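Lipolytic enzyme (Clostridium thermocellum, PDB 2VPT) is the catalytic domain of a cellulosomal family 3 carbohydrate esterase, an SGNH-type hydrolase with acetylxylan esterase activity. Local coordinates at residues T170-S173 / H178-E181; S26-L31 / K58-H63; L161-F166 / Y192-D197; G65-Q70 / L97-L102; G144-K149 / K154-V159. All coordinates share one frame; numbering follows the deposited sequence.

Contact 1: residues T170-S173 / H178-E181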
# COMPACT_ATOMS: atom_id res chain seq x y z
N THR A 170 3.30 -5.36 22.19
CA THR A 170 4.40 -5.34 21.20
C THR A 170 3.93 -5.57 19.76
O THR A 170 4.52 -5.05 18.82
CB THR A 170 5.50 -6.40 21.52
OG1 THR A 170 4.95 -7.72 21.47
CG2 THR A 170 6.11 -6.15 22.90
N ASP A 171 2.87 -6.36 19.61
CA ASP A 171 2.53 -6.92 18.30
C ASP A 171 1.48 -6.15 17.52
O ASP A 171 1.25 -6.46 16.35
CB ASP A 171 2.03 -8.36 18.49
CG ASP A 171 3.08 -9.25 19.12
OD1 ASP A 171 4.27 -8.87 19.14
OD2 ASP A 171 2.73 -10.36 19.57
N ILE A 172 0.84 -5.17 18.15
CA ILE A 172 -0.19 -4.36 17.51
C ILE A 172 0.31 -2.94 17.27
O ILE A 172 0.95 -2.34 18.12
CB ILE A 172 -1.49 -4.35 18.34
CG1 ILE A 172 -2.09 -5.76 18.40
CG2 ILE A 172 -2.51 -3.36 17.76
CD1 ILE A 172 -2.36 -6.42 17.02
N SER A 173 0.03 -2.43 16.08
CA SER A 173 0.49 -1.12 15.66
C SER A 173 -0.27 0.01 16.34
O SER A 173 -1.23 -0.21 17.07
CB SER A 173 0.33 -0.98 14.14
OG SER A 173 -1.01 -0.71 13.81
N HIS A 178 -4.12 -3.52 13.33
CA HIS A 178 -3.15 -4.21 12.50
C HIS A 178 -1.86 -4.43 13.25
O HIS A 178 -1.55 -3.74 14.22
CB HIS A 178 -2.88 -3.40 11.23
CG HIS A 178 -4.06 -3.32 10.32
ND1 HIS A 178 -4.85 -2.20 10.24
CD2 HIS A 178 -4.59 -4.23 9.48
CE1 HIS A 178 -5.82 -2.42 9.37
NE2 HIS A 178 -5.69 -3.65 8.90
N LEU A 179 -1.10 -5.40 12.76
CA LEU A 179 0.17 -5.76 13.37
C LEU A 179 1.22 -4.66 13.27
O LEU A 179 1.25 -3.89 12.31
CB LEU A 179 0.72 -7.04 12.72
CG LEU A 179 -0.09 -8.32 12.95
CD1 LEU A 179 0.39 -9.37 11.97
CD2 LEU A 179 -0.00 -8.81 14.40
N SER A 180 2.09 -4.61 14.28
CA SER A 180 3.31 -3.83 14.24
C SER A 180 4.38 -4.55 13.41
O SER A 180 4.21 -5.69 12.99
CB SER A 180 3.85 -3.69 15.65
OG SER A 180 4.19 -4.98 16.14
N GLU A 181 5.52 -3.89 13.21
CA GLU A 181 6.65 -4.54 12.56
C GLU A 181 7.06 -5.82 13.29
O GLU A 181 7.34 -6.84 12.66
CB GLU A 181 7.81 -3.55 12.48
CG GLU A 181 8.92 -3.91 11.54
CD GLU A 181 9.82 -2.71 11.28
OE1 GLU A 181 10.31 -2.12 12.27
OE2 GLU A 181 10.03 -2.33 10.11
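S180 and S173 reach across from the two segments, each setting its hydroxyl on a carbonyl of its partner. With chi1 at 64°, S180 holds OG between its own backbone N and carbonyl carbon and donates to T170 O over 2.7 Å, in the carbonyl plane and on a lone pair. The same OG is hydrogen-bonded to G183 N, since S180 is the N-cap of helix 181-203. One residue on, S180 N meets D171 O at 2.9 Å from well above the carbonyl plane. L179 lies beside that oxygen, its CA making a C-H...O contact and its CD2 resting 3.3 Å from D171 O, while I172 CD1 comes to 4.3 Å from L179 CD2.

H178 O is gripped twice by S173. S173 N approaches in the carbonyl plane at 2.8 Å, nearly straight at 173°, and S173 OG comes from above the plane at 3.1 Å; this hydroxyl is also hydrogen-bonded to D175 N. The H178 imidazole is hydrogen-bonded through NE2 to S14 OG and through ND1 to D175 OD2, and W174 of the second subunit meets the ring. This is the geometry of a Ser-His-Asp triad, consistent with the SGNH fold. The paired bonds on H178 O fix its backbone, so S173 acts as a second-shell residue that probably helps position the presumed catalytic histidine.

Contact 2: residues S26-L31 / K58-H63. With CA (calcium ion), chain B.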
# COMPACT_ATOMS: atom_id res chain seq x y z
N SER A 26 4.14 -5.98 5.33
CA SER A 26 3.47 -7.12 5.91
C SER A 26 4.50 -8.14 6.41
O SER A 26 5.57 -7.75 6.91
CB SER A 26 2.50 -7.69 4.84
OG SER A 26 1.85 -8.89 5.23
N TYR A 27 4.16 -9.42 6.33
CA TYR A 27 5.08 -10.48 6.67
C TYR A 27 6.08 -10.74 5.55
O TYR A 27 6.98 -11.56 5.70
CB TYR A 27 4.30 -11.77 6.98
CG TYR A 27 3.55 -12.36 5.80
CD1 TYR A 27 4.18 -13.24 4.93
CD2 TYR A 27 2.22 -12.04 5.56
CE1 TYR A 27 3.53 -13.77 3.84
CE2 TYR A 27 1.55 -12.56 4.45
CZ TYR A 27 2.21 -13.43 3.59
OH TYR A 27 1.60 -14.00 2.50
N ARG A 28 5.88 -10.09 4.40
CA ARG A 28 6.69 -10.37 3.21
C ARG A 28 8.15 -9.96 3.41
O ARG A 28 9.06 -10.65 2.94
CB ARG A 28 6.07 -9.70 1.98
CG ARG A 28 4.73 -10.35 1.59
CD ARG A 28 3.95 -9.58 0.57
NE ARG A 28 3.34 -8.35 1.09
CZ ARG A 28 3.76 -7.11 0.87
NH1 ARG A 28 4.86 -6.83 0.17
NH2 ARG A 28 3.09 -6.12 1.40
N THR A 29 8.38 -8.86 4.12
CA THR A 29 9.77 -8.37 4.34
C THR A 29 10.60 -9.44 5.04
O THR A 29 11.65 -9.87 4.55
CB THR A 29 9.74 -7.10 5.18
OG1 THR A 29 8.87 -6.15 4.54
CG2 THR A 29 11.14 -6.50 5.31
N GLU A 30 10.13 -9.90 6.20
CA GLU A 30 10.90 -10.88 6.97
C GLU A 30 10.87 -12.26 6.31
O GLU A 30 11.86 -12.98 6.32
CB GLU A 30 10.41 -10.92 8.41
CG GLU A 30 11.11 -11.90 9.34
CD GLU A 30 12.56 -11.56 9.58
OE1 GLU A 30 12.96 -10.39 9.40
OE2 GLU A 30 13.31 -12.49 9.98
N LEU A 31 9.74 -12.65 5.73
CA LEU A 31 9.68 -13.98 5.15
C LEU A 31 10.61 -14.08 3.94
O LEU A 31 11.25 -15.12 3.75
CB LEU A 31 8.25 -14.37 4.77
CG LEU A 31 8.07 -15.80 4.26
CD1 LEU A 31 8.53 -16.83 5.28
CD2 LEU A 31 6.61 -16.03 3.91
N LYS A 58 8.76 -6.60 -3.86
CA LYS A 58 7.62 -5.96 -3.20
C LYS A 58 6.28 -6.32 -3.86
O LYS A 58 5.24 -5.74 -3.51
CB LYS A 58 7.82 -4.44 -3.21
CG LYS A 58 9.06 -3.97 -2.46
CD LYS A 58 9.38 -2.48 -2.74
CE LYS A 58 10.78 -2.02 -2.25
NZ LYS A 58 11.88 -2.60 -3.04
N ASP A 59 6.29 -7.27 -4.79
CA ASP A 59 5.07 -7.64 -5.50
C ASP A 59 4.15 -8.50 -4.64
O ASP A 59 4.61 -9.35 -3.88
CB ASP A 59 5.41 -8.41 -6.77
CG ASP A 59 6.39 -7.68 -7.64
OD1 ASP A 59 6.21 -6.47 -7.90
OD2 ASP A 59 7.38 -8.32 -8.06
N HIS A 60 2.84 -8.29 -4.78
CA HIS A 60 1.88 -9.09 -4.01
C HIS A 60 0.46 -8.91 -4.54
O HIS A 60 0.23 -8.11 -5.45
CB HIS A 60 1.93 -8.74 -2.52
CG HIS A 60 1.54 -7.34 -2.21
ND1 HIS A 60 0.23 -6.95 -2.01
CD2 HIS A 60 2.28 -6.21 -2.04
CE1 HIS A 60 0.18 -5.66 -1.73
NE2 HIS A 60 1.42 -5.19 -1.75
N GLU A 61 -0.48 -9.66 -3.97
CA GLU A 61 -1.93 -9.48 -4.23
C GLU A 61 -2.70 -9.35 -2.92
O GLU A 61 -3.75 -10.00 -2.71
CB GLU A 61 -2.52 -10.61 -5.08
CG GLU A 61 -2.18 -10.58 -6.54
CD GLU A 61 -2.70 -9.41 -7.35
OE1 GLU A 61 -3.51 -8.53 -6.91
OE2 GLU A 61 -2.21 -9.30 -8.48
N GLY A 62 -2.19 -8.50 -2.04
CA GLY A 62 -2.88 -8.09 -0.83
C GLY A 62 -3.69 -6.85 -1.11
O GLY A 62 -3.18 -5.88 -1.68
N HIS A 63 -4.96 -6.88 -0.71
CA HIS A 63 -5.90 -5.79 -0.96
C HIS A 63 -6.62 -5.41 0.32
O HIS A 63 -7.54 -6.10 0.76
CB HIS A 63 -6.91 -6.24 -2.02
CG HIS A 63 -6.31 -6.41 -3.37
ND1 HIS A 63 -5.66 -7.55 -3.79
CD2 HIS A 63 -6.20 -5.52 -4.38
CE1 HIS A 63 -5.17 -7.34 -5.01
NE2 HIS A 63 -5.53 -6.13 -5.39
CA CA B . 8.58 -10.36 -7.89
O HOH W 1 6.24 -8.67 -1.70
O HOH W 2 10.45 -9.22 -8.67
O HOH W 3 7.55 -10.32 -10.05
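R28 lays its guanidinium flat on the imidazole of H60, with centres 4.0 Å apart and planes tilted by 30°. H60 CD2 sits over the middle of the group, 3.4 Å from R28 CZ, while R28 NH2 extends over the ring toward H60 NE2. A bend at chi3 (-73°) turns the end of the arginine across the histidine, with R28 CD passing 3.8 Å from H60 CB. Both flat groups are held at their rims. Water 1, in the guanidinium plane, accepts from R28 NH1 at 3.0 Å and donates to D59 O, while R28 NH2 and NE are hydrogen-bonded to the carbonyls of M24 and T16. H60 ND1 takes G62 N at 2.9 Å almost exactly in the ring plane, and H60 NE2 pairs with S50 OG.

The stack joins helix 28-37 to strand 59-62, which runs parallel to strand 5-12 in the central sheet of the SGNH hydrolase fold; P10 of that strand touches both R28 and H60. D59 CB points away from the arginine, and its carboxylate reaches a calcium ion, bound by D59 OD2 at 2.4 Å, by waters 2 and 3, and by D43, F44 and D57. D59 OD1 forms a salt bridge with R49.

Contact 3: residues L161-F166 / Y192-D197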
# COMPACT_ATOMS: atom_id res chain seq x y z
N LEU A 161 -1.28 -19.25 11.91
CA LEU A 161 -0.82 -17.97 12.42
C LEU A 161 -1.34 -17.66 13.82
O LEU A 161 -0.73 -16.90 14.58
CB LEU A 161 -1.18 -16.83 11.45
CG LEU A 161 -0.59 -16.96 10.04
CD1 LEU A 161 -0.97 -15.77 9.19
CD2 LEU A 161 0.93 -17.13 10.08
N SER A 162 -2.49 -18.26 14.18
CA SER A 162 -3.05 -18.06 15.51
C SER A 162 -2.21 -18.64 16.65
O SER A 162 -2.49 -18.33 17.82
CB SER A 162 -4.46 -18.63 15.60
OG SER A 162 -4.47 -20.03 15.34
N GLU A 163 -1.19 -19.44 16.32
CA GLU A 163 -0.26 -19.96 17.34
C GLU A 163 0.77 -18.92 17.79
O GLU A 163 1.57 -19.18 18.71
CB GLU A 163 0.42 -21.24 16.85
CG GLU A 163 1.68 -21.03 16.02
CD GLU A 163 2.26 -22.32 15.49
OE1 GLU A 163 1.53 -23.31 15.35
OE2 GLU A 163 3.47 -22.32 15.18
N ILE A 164 0.76 -17.75 17.16
CA ILE A 164 1.56 -16.61 17.59
C ILE A 164 1.50 -16.44 19.11
O ILE A 164 0.44 -16.54 19.72
CB ILE A 164 1.11 -15.30 16.86
CG1 ILE A 164 2.06 -14.14 17.18
CG2 ILE A 164 -0.35 -14.95 17.20
CD1 ILE A 164 1.87 -12.93 16.25
N GLN A 165 2.68 -16.21 19.70
CA GLN A 165 2.79 -15.81 21.10
C GLN A 165 2.39 -14.35 21.18
O GLN A 165 3.23 -13.45 21.12
CB GLN A 165 4.24 -16.03 21.59
CG GLN A 165 4.58 -15.45 22.97
CD GLN A 165 5.28 -14.07 22.94
OE1 GLN A 165 5.02 -13.21 23.78
NE2 GLN A 165 6.18 -13.88 21.97
N PHE A 166 1.10 -14.11 21.30
CA PHE A 166 0.54 -12.78 21.09
C PHE A 166 0.69 -11.87 22.30
O PHE A 166 0.30 -12.24 23.40
CB PHE A 166 -0.93 -12.88 20.68
CG PHE A 166 -1.54 -11.57 20.31
CD1 PHE A 166 -1.18 -10.93 19.14
CD2 PHE A 166 -2.48 -10.96 21.15
CE1 PHE A 166 -1.74 -9.70 18.79
CE2 PHE A 166 -3.04 -9.73 20.81
CZ PHE A 166 -2.67 -9.11 19.63
N TYR A 192 7.13 -19.36 7.75
CA TYR A 192 8.34 -20.13 7.48
C TYR A 192 8.19 -21.55 8.03
O TYR A 192 8.41 -22.52 7.32
CB TYR A 192 9.56 -19.42 8.05
CG TYR A 192 10.87 -20.15 7.79
CD1 TYR A 192 11.63 -19.87 6.66
CD2 TYR A 192 11.31 -21.14 8.65
CE1 TYR A 192 12.81 -20.53 6.42
CE2 TYR A 192 12.50 -21.80 8.42
CZ TYR A 192 13.23 -21.51 7.30
OH TYR A 192 14.42 -22.18 7.07
N LYS A 193 7.83 -21.64 9.30
CA LYS A 193 7.64 -22.95 9.96
C LYS A 193 6.79 -23.91 9.13
O LYS A 193 7.13 -25.08 8.93
CB LYS A 193 7.05 -22.74 11.34
CG LYS A 193 6.61 -24.02 12.07
CD LYS A 193 6.07 -23.69 13.44
CE LYS A 193 5.47 -24.94 14.08
NZ LYS A 193 4.90 -24.66 15.40
N TYR A 194 5.65 -23.41 8.65
CA TYR A 194 4.67 -24.25 7.97
C TYR A 194 4.92 -24.44 6.47
O TYR A 194 4.35 -25.33 5.86
CB TYR A 194 3.24 -23.72 8.23
CG TYR A 194 2.74 -24.03 9.63
CD1 TYR A 194 2.05 -25.21 9.89
CD2 TYR A 194 2.93 -23.16 10.69
CE1 TYR A 194 1.60 -25.50 11.15
CE2 TYR A 194 2.47 -23.45 11.98
CZ TYR A 194 1.81 -24.64 12.20
OH TYR A 194 1.34 -24.97 13.46
N THR A 195 5.79 -23.61 5.87
CA THR A 195 6.03 -23.70 4.43
C THR A 195 7.40 -24.22 3.99
O THR A 195 7.53 -24.69 2.87
CB THR A 195 5.84 -22.33 3.73
OG1 THR A 195 6.84 -21.40 4.19
CG2 THR A 195 4.40 -21.75 3.96
N ILE A 196 8.40 -24.13 4.85
CA ILE A 196 9.78 -24.35 4.38
C ILE A 196 10.03 -25.74 3.78
O ILE A 196 10.63 -25.88 2.73
CB ILE A 196 10.82 -24.00 5.47
CG1 ILE A 196 12.25 -24.07 4.90
CG2 ILE A 196 10.71 -24.91 6.67
CD1 ILE A 196 12.52 -23.15 3.70
N ASP A 197 9.52 -26.78 4.43
CA ASP A 197 9.76 -28.13 3.94
C ASP A 197 9.13 -28.36 2.58
O ASP A 197 9.73 -28.94 1.69
CB ASP A 197 9.31 -29.16 4.97
CG ASP A 197 10.15 -29.09 6.24
OD1 ASP A 197 11.39 -29.13 6.13
OD2 ASP A 197 9.59 -28.97 7.35
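E163 spans the gap between a short 3-10 turn and the C-terminal helix 181-203 of this alpha/beta SGNH hydrolase, pairing with K193 and Y194 on the helix surface. The turn follows strand 156-159, so the contact ties the end of an outer strand of the sheet to the last helix. The CB of E163 heads toward that helix, and beyond CG the chain is extended (chi2 -176°), carrying the carboxylate to full reach.

At the end, CD lies in the plane of the Y194 ring, at its edge, and is 3.5 Å from both Y194 OH and K193 NZ. The two oxygens then part company. OE1 accepts from Y194 OH in a short hydrogen bond of 2.5 Å, while OE2 takes the ammonium of K193 in a salt bridge of 2.8 Å to NZ. Each donor arrives on the syn side of its oxygen, somewhat out of the carboxylate plane, and that plane stands at 59° to the tyrosine ring. K193 comes from the opposite direction as a fully extended chain. Two bonds therefore fix the rotation of the carboxylate, and the aliphatic end of the lysine lies alongside one of its oxygens, K193 CD 3.4 Å from E163 OE2.

Contact 4: residues G65-Q70 / L97-L102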
# COMPACT_ATOMS: atom_id res chain seq x y z
N GLY A 65 -9.10 -4.09 2.85
CA GLY A 65 -10.54 -3.91 2.80
C GLY A 65 -11.29 -5.05 2.15
O GLY A 65 -12.51 -5.09 2.23
N TRP A 66 -10.60 -6.02 1.55
CA TRP A 66 -11.28 -7.00 0.71
C TRP A 66 -11.75 -8.23 1.46
O TRP A 66 -11.14 -8.68 2.43
CB TRP A 66 -10.44 -7.43 -0.47
CG TRP A 66 -10.31 -6.41 -1.55
CD1 TRP A 66 -10.23 -5.06 -1.41
CD2 TRP A 66 -10.16 -6.68 -2.95
NE1 TRP A 66 -10.04 -4.47 -2.65
CE2 TRP A 66 -10.00 -5.45 -3.60
CE3 TRP A 66 -10.15 -7.86 -3.71
CZ2 TRP A 66 -9.83 -5.35 -4.98
CZ3 TRP A 66 -10.00 -7.76 -5.07
CH2 TRP A 66 -9.84 -6.52 -5.70
N THR A 67 -12.86 -8.77 0.95
CA THR A 67 -13.49 -9.97 1.46
C THR A 67 -13.25 -11.14 0.51
O THR A 67 -12.79 -10.96 -0.63
CB THR A 67 -15.00 -9.74 1.56
OG1 THR A 67 -15.48 -9.43 0.24
CG2 THR A 67 -15.32 -8.58 2.53
N ILE A 68 -13.60 -12.34 0.97
CA ILE A 68 -13.52 -13.53 0.16
C ILE A 68 -14.17 -13.40 -1.23
O ILE A 68 -13.53 -13.72 -2.23
CB ILE A 68 -14.08 -14.76 0.94
CG1 ILE A 68 -13.08 -15.18 2.02
CG2 ILE A 68 -14.37 -15.91 0.01
CD1 ILE A 68 -13.64 -16.05 3.11
N PRO A 69 -15.44 -12.95 -1.32
CA PRO A 69 -16.03 -12.87 -2.65
C PRO A 69 -15.36 -11.86 -3.58
O PRO A 69 -15.34 -12.05 -4.80
CB PRO A 69 -17.50 -12.52 -2.37
CG PRO A 69 -17.56 -12.01 -1.01
CD PRO A 69 -16.42 -12.65 -0.26
N GLN A 70 -14.77 -10.81 -3.02
CA GLN A 70 -14.05 -9.85 -3.84
C GLN A 70 -12.76 -10.47 -4.41
O GLN A 70 -12.44 -10.28 -5.57
CB GLN A 70 -13.74 -8.60 -3.05
CG GLN A 70 -14.96 -7.83 -2.63
CD GLN A 70 -14.52 -6.63 -1.86
OE1 GLN A 70 -14.17 -6.73 -0.70
NE2 GLN A 70 -14.42 -5.50 -2.54
N LEU A 97 -15.81 -9.18 10.04
CA LEU A 97 -15.79 -7.90 10.73
C LEU A 97 -16.53 -6.81 9.96
O LEU A 97 -17.13 -5.92 10.58
CB LEU A 97 -14.34 -7.49 11.04
CG LEU A 97 -13.59 -8.46 11.95
CD1 LEU A 97 -12.10 -8.09 11.99
CD2 LEU A 97 -14.17 -8.52 13.35
N LEU A 98 -16.54 -6.88 8.63
CA LEU A 98 -17.22 -5.87 7.79
C LEU A 98 -18.59 -6.34 7.32
O LEU A 98 -19.49 -5.51 7.17
CB LEU A 98 -16.38 -5.48 6.56
CG LEU A 98 -15.35 -4.34 6.70
CD1 LEU A 98 -14.76 -4.26 8.11
CD2 LEU A 98 -14.28 -4.46 5.60
N ASN A 99 -18.75 -7.63 7.05
CA ASN A 99 -19.98 -8.16 6.46
C ASN A 99 -20.84 -8.96 7.45
O ASN A 99 -21.89 -9.42 7.05
CB ASN A 99 -19.69 -9.06 5.25
CG ASN A 99 -19.31 -8.30 3.98
OD1 ASN A 99 -19.31 -7.07 3.93
ND2 ASN A 99 -18.99 -9.07 2.94
N GLY A 100 -20.40 -9.16 8.69
CA GLY A 100 -21.14 -10.01 9.65
C GLY A 100 -21.42 -11.43 9.15
O GLY A 100 -22.49 -11.97 9.42
N ASN A 101 -20.46 -12.03 8.45
CA ASN A 101 -20.58 -13.35 7.74
C ASN A 101 -19.27 -13.94 8.32
O ASN A 101 -18.20 -13.66 7.79
CB ASN A 101 -20.64 -13.03 6.26
CG ASN A 101 -20.87 -14.23 5.42
OD1 ASN A 101 -21.51 -15.18 5.85
ND2 ASN A 101 -20.36 -14.20 4.21
N LEU A 102 -19.25 -14.92 9.22
CA LEU A 102 -18.54 -16.23 9.10
C LEU A 102 -18.51 -17.05 7.81
O LEU A 102 -19.22 -18.02 7.68
CB LEU A 102 -18.89 -17.11 10.32
CG LEU A 102 -17.75 -17.86 11.03
CD1 LEU A 102 -16.98 -18.75 10.09
CD2 LEU A 102 -16.84 -16.87 11.75
O HOH W 4 -18.02 -8.38 0.18
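T67 and N99 face each other with their CA atoms 8.4 Å apart, T67 at the N-cap of helix 68-82 and N99 just before G100, where phi turns positive. Between them the side chains come from opposite directions. T67 CG2 lies 3.7 Å from N99 ND2, a van der Waals contact, while the polar link runs through water 4. That water is 2.7 Å from T67 OG1 and accepts from N99 ND2 at 3.0 Å, so the methyl branch of the threonine touches the amide directly and the hydroxyl branch reaches it through solvent. The rotation that allows this places T67 OG1 between its own N and carbonyl carbon (chi1 60°). Nearby, L98 brings CD2 to 3.9 Å from G65 O, an apolar tip against a backbone carbonyl.

Within 65-70, Q70 folds back so that its OE1 accepts from T67 N at 2.9 Å, a side-chain bond back to the N-cap residue. The other end of the same amide, Q70 NE2, lies over the rim of one face of W66. The indole in turn donates from NE1 to E23 of the second subunit, bringing the dimer partner close to this corner.

I68 N is hydrogen-bonded to D95 and T67 also packs on N94. N94 and D95 belong to the Gly-Asn-Asp sequence after strand 86-90 that marks a conserved block of SGNH hydrolases. The contact thus joins the N-terminal end of helix 68-82 to the helix that carries the Asn-Asp of this block; its G65 end alone comes near the putative Ser-His-Asp triad of the fold.

Contact 5: residues G144-K149 / K154-V159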
# COMPACT_ATOMS: atom_id res chain seq x y z
N GLY A 144 -10.56 -27.32 9.77
CA GLY A 144 -11.41 -28.39 9.27
C GLY A 144 -11.68 -28.30 7.78
O GLY A 144 -11.73 -29.30 7.08
N ILE A 145 -11.82 -27.07 7.28
CA ILE A 145 -12.03 -26.86 5.86
C ILE A 145 -10.79 -27.32 5.09
O ILE A 145 -10.88 -28.02 4.09
CB ILE A 145 -12.31 -25.37 5.54
CG1 ILE A 145 -13.69 -24.96 6.08
CG2 ILE A 145 -12.24 -25.11 4.06
CD1 ILE A 145 -13.81 -23.46 6.30
N VAL A 146 -9.61 -26.91 5.57
CA VAL A 146 -8.38 -27.29 4.89
C VAL A 146 -8.19 -28.81 4.93
O VAL A 146 -7.86 -29.41 3.93
CB VAL A 146 -7.17 -26.56 5.47
CG1 VAL A 146 -5.88 -27.13 4.89
CG2 VAL A 146 -7.27 -25.05 5.19
N GLN A 147 -8.43 -29.41 6.10
CA GLN A 147 -8.20 -30.85 6.26
C GLN A 147 -9.08 -31.71 5.35
O GLN A 147 -8.62 -32.70 4.80
CB GLN A 147 -8.37 -31.26 7.71
CG GLN A 147 -7.85 -32.67 8.02
CD GLN A 147 -6.35 -32.81 7.79
OE1 GLN A 147 -5.55 -32.08 8.38
NE2 GLN A 147 -5.97 -33.73 6.92
N GLN A 148 -10.34 -31.29 5.18
CA GLN A 148 -11.30 -31.94 4.25
C GLN A 148 -10.74 -32.01 2.82
O GLN A 148 -10.81 -33.04 2.16
CB GLN A 148 -12.62 -31.14 4.30
CG GLN A 148 -13.89 -31.74 3.68
CD GLN A 148 -15.16 -31.02 4.19
OE1 GLN A 148 -15.13 -30.32 5.21
NE2 GLN A 148 -16.27 -31.19 3.47
N LYS A 149 -10.13 -30.91 2.36
CA LYS A 149 -9.62 -30.83 0.99
C LYS A 149 -8.33 -31.64 0.87
O LYS A 149 -8.10 -32.32 -0.13
CB LYS A 149 -9.31 -29.37 0.62
CG LYS A 149 -10.39 -28.35 0.92
CD LYS A 149 -11.32 -28.13 -0.24
CE LYS A 149 -12.37 -27.09 0.11
NZ LYS A 149 -13.60 -27.29 -0.67
N LYS A 154 -5.91 -32.89 -2.37
CA LYS A 154 -5.48 -31.54 -2.78
C LYS A 154 -4.24 -31.10 -2.03
O LYS A 154 -4.09 -31.34 -0.83
CB LYS A 154 -6.60 -30.52 -2.55
CG LYS A 154 -7.78 -30.65 -3.52
CD LYS A 154 -7.36 -30.29 -4.95
CE LYS A 154 -8.54 -29.91 -5.84
NZ LYS A 154 -9.32 -31.09 -6.31
N LYS A 155 -3.35 -30.42 -2.76
CA LYS A 155 -2.14 -29.87 -2.19
C LYS A 155 -2.44 -28.53 -1.49
O LYS A 155 -2.01 -27.47 -1.96
CB LYS A 155 -1.06 -29.74 -3.28
CG LYS A 155 -0.60 -31.09 -3.83
CD LYS A 155 0.37 -30.96 -4.99
CE LYS A 155 0.96 -32.30 -5.36
NZ LYS A 155 1.82 -32.23 -6.56
N VAL A 156 -3.18 -28.61 -0.39
CA VAL A 156 -3.54 -27.45 0.44
C VAL A 156 -3.12 -27.72 1.88
O VAL A 156 -3.31 -28.83 2.41
CB VAL A 156 -5.04 -27.10 0.32
CG1 VAL A 156 -5.93 -28.27 0.78
CG2 VAL A 156 -5.37 -25.82 1.09
N TYR A 157 -2.53 -26.71 2.52
CA TYR A 157 -1.90 -26.85 3.82
C TYR A 157 -2.27 -25.68 4.69
O TYR A 157 -2.35 -24.55 4.22
CB TYR A 157 -0.36 -26.90 3.63
CG TYR A 157 0.05 -27.98 2.67
CD1 TYR A 157 0.20 -29.30 3.10
CD2 TYR A 157 0.24 -27.71 1.32
CE1 TYR A 157 0.55 -30.30 2.22
CE2 TYR A 157 0.59 -28.72 0.42
CZ TYR A 157 0.73 -30.01 0.88
OH TYR A 157 1.08 -31.02 -0.00
N PHE A 158 -2.51 -25.95 5.97
CA PHE A 158 -2.92 -24.95 6.94
C PHE A 158 -1.71 -24.30 7.58
O PHE A 158 -0.75 -24.96 7.98
CB PHE A 158 -3.79 -25.63 8.02
CG PHE A 158 -4.25 -24.72 9.13
CD1 PHE A 158 -4.93 -23.54 8.87
CD2 PHE A 158 -4.02 -25.07 10.44
CE1 PHE A 158 -5.35 -22.74 9.91
CE2 PHE A 158 -4.44 -24.27 11.48
CZ PHE A 158 -5.10 -23.10 11.21
N VAL A 159 -1.76 -22.98 7.70
CA VAL A 159 -0.74 -22.20 8.37
C VAL A 159 -1.37 -21.56 9.59
O VAL A 159 -2.22 -20.66 9.49
CB VAL A 159 -0.15 -21.13 7.43
CG1 VAL A 159 0.88 -20.27 8.18
CG2 VAL A 159 0.45 -21.79 6.18
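V146, K149 and V156 carry most of the surface buried between helix 144-149 and strand 156-159. V146 drives CG1, set anti to its backbone N (chi1 171°), against the strand backbone, 3.7 Å from F158 N. The same methyl also meets side chains on both flanks, V156 CG2 and F158 CB, each 4.1 Å from V146 CG1, so it settles between these two residues on the helix-facing side of the strand. V156 answers with its other methyl: CG1 packs 3.6 Å from K149 CB and 3.9 Å from V146 O.

Helix and strand run nearly antiparallel, at 157° and 7.8 Å between axes, as in the returning half of a beta-alpha-beta crossover. Here helix 142-151 lies on the path from strand 122-126 to its parallel neighbour 156-159 in the parallel, flavodoxin-like core sheet of the SGNH hydrolase fold, and V146 and V156 both touch V125 of the former strand.

K149 plays two parts. Its aliphatic base lies against V156, but the chain bends at chi2 (-92°) and leads away to the neighbouring helix 104-117, where NZ forms a salt bridge with D112 and a hydrogen bond with S108 OG. At the turn joining helix to strand, K149 O accepts from K154 N at 3.2 Å, and K154 CB rests 3.4 Å from that same K149 O.

From the N terminus, contact 2 closes the first loop, tying helix 28-37 to strand 59-62 beside the calcium site. Contact 4 follows at once, with one residue between their segments, and joins the start of helix 68-82 to the end of helix 93-99. Contact 5 then closes the short helix-to-strand turn between 142-151 and 156-159. Just past that strand, contact 3 opens a wider loop that ends on helix 181-203, and contact 1 is nested inside it; none cross. Contact 3 touches three others: D171 and I172 of contact 1 pack on 164-166, L31 of contact 2 meets Y192, and Y194 rests on F158 and V159 of contact 5.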